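Local atomic coordinates of fiber protein 2 (Human adenovirus type 41, PDB entry 2BZV), a protein that probably forms the trimeric spikes of the viral capsid and, through the head domain present here, probably attaches the virion to the host receptor CXCAR. Residues A86-S89 and S90-R93; C28-E32 and T33-N37. All coordinates share one frame; numbering follows the deposited sequence. Where two conformers were deposited one is given.

Contact 1 of 2, residues A86-S89 and S90-R93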
ATOM      1  N   ALA A  86       7.365 -25.169  -3.049  1.00 11.29           N
ATOM      2  CA  ALA A  86       7.723 -24.932  -4.448  1.00 11.44           C
ATOM      3  C   ALA A  86       8.845 -23.904  -4.614  1.00 10.89           C
ATOM      4  O   ALA A  86       9.467 -23.867  -5.677  1.00 11.75           O
ATOM      5  CB  ALA A  86       6.512 -24.489  -5.236  1.00 12.51           C
ATOM      6  N   LEU A  87       9.061 -23.040  -3.623  1.00 10.46           N
ATOM      7  CA  LEU A  87      10.101 -22.020  -3.687  1.00 10.49           C
ATOM      8  C   LEU A  87      11.414 -22.588  -3.195  1.00 10.73           C
ATOM      9  O   LEU A  87      11.483 -23.155  -2.113  1.00 11.48           O
ATOM     10  CB  LEU A  87       9.701 -20.850  -2.778  1.00 10.24           C
ATOM     11  CG  LEU A  87      10.739 -19.724  -2.615  1.00 10.58           C
ATOM     12  CD1 LEU A  87      11.130 -19.081  -3.944  1.00 12.11           C
ATOM     13  CD2 LEU A  87      10.204 -18.679  -1.643  1.00 10.67           C
ATOM     14  N   GLU A  88      12.478 -22.364  -3.963  1.00 11.00           N
ATOM     15  CA  GLU A  88      13.834 -22.741  -3.549  0.50 12.61           C
ATOM     16  C   GLU A  88      14.199 -21.968  -2.271  1.00 11.49           C
ATOM     17  O   GLU A  88      14.363 -20.745  -2.317  1.00 11.15           O
ATOM     18  CB  GLU A  88      14.803 -22.434  -4.715  0.50 13.09           C
ATOM     19  CG  GLU A  88      16.320 -22.559  -4.472  0.50 16.72           C
ATOM     20  CD  GLU A  88      17.170 -22.326  -5.740  0.55 20.27           C
ATOM     21  OE1 GLU A  88      15.874 -25.126  -4.584  0.60 21.32           O
ATOM     22  OE2 GLU A  88      14.492 -25.710  -6.203  0.60 23.14           O
ATOM     23  N   SER A  89      14.359 -22.672  -1.146  1.00 12.17           N
ATOM     24  CA  SER A  89      14.561 -21.964   0.121  0.50 13.11           C
ATOM     25  C   SER A  89      15.858 -21.154   0.163  1.00 12.16           C
ATOM     26  O   SER A  89      15.925 -20.139   0.859  1.00 12.74           O
ATOM     27  CB  SER A  89      14.519 -22.930   1.305  0.50 14.03           C
ATOM     28  OG  SER A  89      15.611 -23.822   1.224  0.50 16.09           O
ATOM     29  N   SER A  90      16.876 -21.556  -0.596  1.00 11.53           N
ATOM     30  CA  SER A  90      18.116 -20.798  -0.602  1.00 12.75           C
ATOM     31  C   SER A  90      17.955 -19.412  -1.210  1.00 11.23           C
ATOM     32  O   SER A  90      18.841 -18.580  -1.062  1.00 13.09           O
ATOM     33  CB  SER A  90      19.217 -21.561  -1.344  1.00 14.26           C
ATOM     34  OG  SER A  90      18.921 -21.629  -2.723  1.00 17.48           O
ATOM     35  N   THR A  91      16.844 -19.144  -1.891  1.00 10.20           N
ATOM     36  CA  THR A  91      16.606 -17.804  -2.435  1.00  9.95           C
ATOM     37  C   THR A  91      15.744 -16.942  -1.509  1.00  9.25           C
ATOM     38  O   THR A  91      15.565 -15.758  -1.793  1.00  9.72           O
ATOM     39  CB  THR A  91      15.986 -17.824  -3.845  1.00 10.32           C
ATOM     40  OG1 THR A  91      14.628 -18.307  -3.799  1.00 10.62           O
ATOM     41  CG2 THR A  91      16.812 -18.685  -4.804  1.00 12.19           C
ATOM     42  N   TRP A  92      15.257 -17.492  -0.408  1.00  9.02           N
ATOM     43  CA  TRP A  92      14.384 -16.750   0.530  1.00  8.63           C
ATOM     44  C   TRP A  92      15.269 -16.144   1.606  1.00  8.05           C
ATOM     45  O   TRP A  92      15.704 -16.836   2.546  1.00  8.77           O
ATOM     46  CB  TRP A  92      13.365 -17.718   1.109  1.00  9.27           C
ATOM     47  CG  TRP A  92      12.319 -17.133   2.001  1.00  8.85           C
ATOM     48  CD1 TRP A  92      12.099 -17.457   3.308  1.00  9.28           C
ATOM     49  CD2 TRP A  92      11.304 -16.168   1.651  1.00  8.88           C
ATOM     50  NE1 TRP A  92      11.019 -16.748   3.802  1.00  9.18           N
ATOM     51  CE2 TRP A  92      10.516 -15.952   2.804  1.00  8.68           C
ATOM     52  CE3 TRP A  92      11.001 -15.460   0.481  1.00  8.87           C
ATOM     53  CZ2 TRP A  92       9.440 -15.062   2.818  1.00  9.57           C
ATOM     54  CZ3 TRP A  92       9.931 -14.570   0.496  1.00  9.68           C
ATOM     55  CH2 TRP A  92       9.163 -14.382   1.654  1.00  9.85           C
ATOM     56  N   ARG A  93      15.590 -14.859   1.422  1.00  7.79           N
ATOM     57  CA  ARG A  93      16.678 -14.219   2.153  1.00  8.59           C
ATOM     58  C   ARG A  93      16.275 -12.856   2.699  1.00  7.93           C
ATOM     59  O   ARG A  93      15.459 -12.141   2.124  1.00  8.18           O
ATOM     60  CB  ARG A  93      17.905 -14.031   1.241  1.00 10.19           C
ATOM     61  CG  ARG A  93      18.317 -15.360   0.575  1.00 12.93           C
ATOM     62  CD  ARG A  93      19.660 -15.336  -0.116  1.00 15.38           C
ATOM     63  NE  ARG A  93      20.723 -15.650   0.788  1.00 18.60           N
ATOM     64  CZ  ARG A  93      21.306 -16.823   1.086  1.00 15.22           C
ATOM     65  NH1 ARG A  93      21.020 -18.012   0.573  1.00 18.72           N
ATOM     66  NH2 ARG A  93      22.241 -16.729   1.980  1.00 12.88           N
TER
HETATM   67  O   HOH W   1      15.358 -19.546   3.613  1.00 30.11           O

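Contact 2 of 2, residues C28-E32 and T33-N37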
ATOM      1  N   CYS A  28      11.516 -21.675  -8.674  1.00 10.71           N
ATOM      2  CA  CYS A  28      10.199 -22.117  -8.267  1.00 11.15           C
ATOM      3  C   CYS A  28       9.805 -23.293  -9.153  1.00 11.23           C
ATOM      4  O   CYS A  28      10.113 -23.306 -10.339  1.00 12.01           O
ATOM      5  CB  CYS A  28       9.219 -20.941  -8.399  1.00 11.50           C
ATOM      6  SG  CYS A  28       7.553 -21.243  -7.785  1.00 13.23           S
ATOM      7  N   SER A  29       9.128 -24.275  -8.561  1.00 11.37           N
ATOM      8  CA  SER A  29       8.752 -25.510  -9.246  1.00 12.05           C
ATOM      9  C   SER A  29       7.250 -25.735  -9.134  1.00 11.83           C
ATOM     10  O   SER A  29       6.768 -26.131  -8.071  1.00 13.29           O
ATOM     11  CB  SER A  29       9.500 -26.684  -8.605  1.00 12.94           C
ATOM     12  OG  SER A  29      10.906 -26.502  -8.726  1.00 14.66           O
ATOM     13  N   ILE A  30       6.521 -25.458 -10.208  1.00 12.01           N
ATOM     14  CA  ILE A  30       5.055 -25.578 -10.189  1.00 12.26           C
ATOM     15  C   ILE A  30       4.620 -26.929 -10.750  1.00 12.51           C
ATOM     16  O   ILE A  30       3.928 -27.676 -10.062  1.00 12.87           O
ATOM     17  CB  ILE A  30       4.398 -24.432 -10.983  1.00 12.65           C
ATOM     18  CG1 ILE A  30       4.794 -23.062 -10.413  1.00 13.61           C
ATOM     19  CG2 ILE A  30       2.883 -24.625 -11.005  1.00 12.94           C
ATOM     20  CD1 ILE A  30       4.312 -22.823  -8.986  1.00 16.04           C
ATOM     21  N   TYR A  31       5.031 -27.236 -11.978  1.00 13.34           N
ATOM     22  CA  TYR A  31       4.685 -28.521 -12.618  1.00 14.28           C
ATOM     23  C   TYR A  31       5.906 -29.405 -12.779  1.00 15.07           C
ATOM     24  O   TYR A  31       5.785 -30.624 -12.784  1.00 17.30           O
ATOM     25  CB  TYR A  31       4.103 -28.296 -14.003  1.00 14.72           C
ATOM     26  CG  TYR A  31       2.848 -27.475 -14.079  1.00 14.65           C
ATOM     27  CD1 TYR A  31       1.734 -27.769 -13.294  1.00 14.87           C
ATOM     28  CD2 TYR A  31       2.757 -26.433 -14.986  1.00 16.20           C
ATOM     29  CE1 TYR A  31       0.575 -27.015 -13.396  1.00 15.09           C
ATOM     30  CE2 TYR A  31       1.609 -25.673 -15.095  1.00 17.44           C
ATOM     31  CZ  TYR A  31       0.518 -25.961 -14.299  1.00 16.29           C
ATOM     32  OH  TYR A  31      -0.626 -25.201 -14.417  1.00 18.70           O
ATOM     33  N   GLU A  32       7.067 -28.792 -12.966  1.00 15.88           N
ATOM     34  CA  GLU A  32       8.331 -29.522 -13.056  1.00 17.59           C
ATOM     35  C   GLU A  32       9.400 -28.695 -12.380  1.00 17.03           C
ATOM     36  O   GLU A  32       9.179 -27.528 -12.037  1.00 16.33           O
ATOM     37  CB  GLU A  32       8.720 -29.834 -14.498  1.00 18.91           C
ATOM     38  CG  GLU A  32       8.959 -28.621 -15.370  1.00 22.38           C
ATOM     39  CD  GLU A  32       9.329 -29.003 -16.797  1.00 26.59           C
ATOM     40  OE1 GLU A  32       8.426 -29.279 -17.615  1.00 28.91           O
ATOM     41  OE2 GLU A  32      10.540 -29.022 -17.122  1.00 29.69           O
ATOM     42  N   THR A  33      10.559 -29.291 -12.159  1.00 17.80           N
ATOM     43  CA  THR A  33      11.630 -28.639 -11.423  0.50 17.22           C
ATOM     44  C   THR A  33      12.065 -27.332 -12.074  1.00 17.05           C
ATOM     45  O   THR A  33      12.397 -27.316 -13.259  1.00 17.51           O
ATOM     46  CB  THR A  33      12.857 -29.566 -11.346  0.50 17.22           C
ATOM     47  OG1 THR A  33      12.460 -30.839 -10.821  0.50 18.92           O
ATOM     48  CG2 THR A  33      13.925 -28.949 -10.451  0.50 17.14           C
ATOM     49  N   GLN A  34      12.074 -26.250 -11.298  1.00 15.96           N
ATOM     50  CA  GLN A  34      12.619 -24.966 -11.735  1.00 16.93           C
ATOM     51  C   GLN A  34      12.014 -24.490 -13.048  1.00 14.94           C
ATOM     52  O   GLN A  34      12.710 -24.089 -13.971  1.00 15.74           O
ATOM     53  CB  GLN A  34      14.149 -25.050 -11.790  1.00 18.75           C
ATOM     54  CG  GLN A  34      14.725 -25.168 -10.378  1.00 25.36           C
ATOM     55  CD  GLN A  34      16.232 -25.084 -10.356  1.00 33.26           C
ATOM     56  OE1 GLN A  34      16.892 -25.391 -11.347  1.00 36.53           O
ATOM     57  NE2 GLN A  34      16.794 -24.664  -9.229  1.00 38.24           N
ATOM     58  N   ASP A  35      10.684 -24.497 -13.099  1.00 13.78           N
ATOM     59  CA  ASP A  35       9.964 -24.071 -14.284  1.00 13.34           C
ATOM     60  C   ASP A  35       9.462 -22.639 -14.185  1.00 12.45           C
ATOM     61  O   ASP A  35       8.850 -22.150 -15.138  1.00 13.08           O
ATOM     62  CB  ASP A  35       8.807 -25.031 -14.612  1.00 13.72           C
ATOM     63  CG  ASP A  35       7.774 -25.156 -13.499  1.00 13.41           C
ATOM     64  OD1 ASP A  35       7.921 -24.515 -12.433  1.00 13.23           O
ATOM     65  OD2 ASP A  35       6.782 -25.914 -13.705  1.00 13.84           O
ATOM     66  N   ALA A  36       9.734 -21.964 -13.062  1.00 11.74           N
ATOM     67  CA  ALA A  36       9.225 -20.617 -12.859  1.00 11.76           C
ATOM     68  C   ALA A  36      10.193 -19.769 -12.057  1.00 10.98           C
ATOM     69  O   ALA A  36      11.077 -20.279 -11.354  1.00 11.77           O
ATOM     70  CB  ALA A  36       7.875 -20.673 -12.136  1.00 12.51           C
ATOM     71  N   ASN A  37       9.999 -18.454 -12.159  1.00 11.05           N
ATOM     72  CA  ASN A  37      10.693 -17.499 -11.312  1.00 10.96           C
ATOM     73  C   ASN A  37       9.680 -16.826 -10.406  1.00 10.13           C
ATOM     74  O   ASN A  37       8.703 -16.256 -10.903  1.00 11.24           O
ATOM     75  CB  ASN A  37      11.427 -16.450 -12.151  1.00 11.60           C
ATOM     76  CG  ASN A  37      12.303 -15.568 -11.286  1.00 11.92           C
ATOM     77  OD1 ASN A  37      11.784 -14.701 -10.572  1.00 12.40           O
ATOM     78  ND2 ASN A  37      13.615 -15.790 -11.325  1.00 14.91           N
TER
HETATM   79  O   HOH W   2      12.548 -29.088 -15.285  1.00 36.29           O

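Contact 1 of 2, residues A86-S89 and S90-R93
Glu88 and Ser89 offer their carbonyl oxygens to Thr91 and Trp92, and the two overlapping turns wind a short 3-10 segment into the loop before strand 93-94 of the fiber knob. It illustrates how a chain can bend sharply with little more than one turn of 3-10 helix, one bond linking each residue to the third one on. Ser90 is an inner residue of both turns. Its backbone N approaches Glu88 O without the angle for a bond. Thr91 grips Glu88 O twice. Its backbone N lies 3.0 Å from Glu88 O and well above the carbonyl plane, whereas the hydroxyl donates to the same oxygen from within that plane, Thr91 OG1 to Glu88 O being 2.9 Å. Chi1 of 69° places OG1 between the Thr91 backbone N and carbonyl carbon, where it can reach back to residue 88. Thr91 OG1 also rests against Leu87 CD1 at 3.6 Å and is hydrogen-bonded to Asn27 ND2. Trp92 N closes the second turn on Ser89 O at 3.0 Å, again from above the carbonyl plane. Water 1 donates to Ser89 O and to Trp92 O, and lies at the edge of the indole, in its plane. Leu87 CD2 meets Trp92 CE3 at 3.9 Å, the two side chains crossing nearly at right angles; Leu40 and Leu42 of strand 36-45 also pack on the indole, which ties the turn to the sheet. Arg93 then folds its guanidinium back toward the turn, with Asn98 O bonded to its NH2. Arg93 NH1 meets Ser90 O at 2.8 Å, on a lone pair and nearly in the guanidinium plane.

Contact 2 of 2, residues C28-E32 and T33-N37
Asp35 turns its carboxylate inward against the backbone of Ile30, Tyr31 and Glu32, filling the middle of a hairpin-like loop that leads into strand 36-45. The loop is a worked example of one acidic side chain organising a loop by accepting hydrogen bonds from successive backbone amides. Chi1 of 60° sets the carboxylate between the Asp35 backbone N and carbonyl carbon, facing the opposing backbone. Each oxygen is used differently. Asp35 OD1 takes Ile30 N on its syn side at 2.8 Å, along an almost straight N-H. Asp35 OD2 receives Tyr31 N, also at 2.8 Å and syn, and in addition Glu32 N at 3.0 Å, which comes down from above the carboxylate plane. Three amide donors would be expected to favour the charged form of this buried acid and to fix its rotation. The Glu32 side chain passes obliquely by, Glu32 CG 3.7 Å from Asp35 CB and its carboxylate turned 29° from that of Asp35. Across the loop Ser29 repeats the principle with a hydroxyl: Ser29 OG lies beside its own backbone N and accepts Gln34 N at 2.8 Å with an N-H angle of 177°. At the base of the loop a single antiparallel hydrogen-bonded pair joins Cys28 to Ala36, in which the bond from Cys28 N is weak; CB of Cys28 packs against CB of Ala36. Ile30 CG2 lies over the centre of the Tyr31 ring, 4.0 Å above its plane, while Leu70 touches both side chains. Water 2 bridges the turn, donating to Glu32 OE2 and Thr33 O, 2.7 Å from each.

Leaving strand 18-20, the chain first meets contact 2, which closes the loop of residues 28-37 just as strand 36-45 begins. It then runs through strands 36-45, 48-57 and 69-76 before contact 1 makes a tight turn ahead of strand 93-94. The two are in series, neither nested nor crossed, yet their centres lie only about 12 Å apart. A probable hydrogen bond of 2.9 Å from Ser29 N to Ala86 O joins them, and Glu88 is backbone-bonded to Asn27. Loops far apart in sequence thus run together, and Arg93, backbone-bonded to Trp20, brings the later one back beside strand 18-20, with which strand 93-94 pairs.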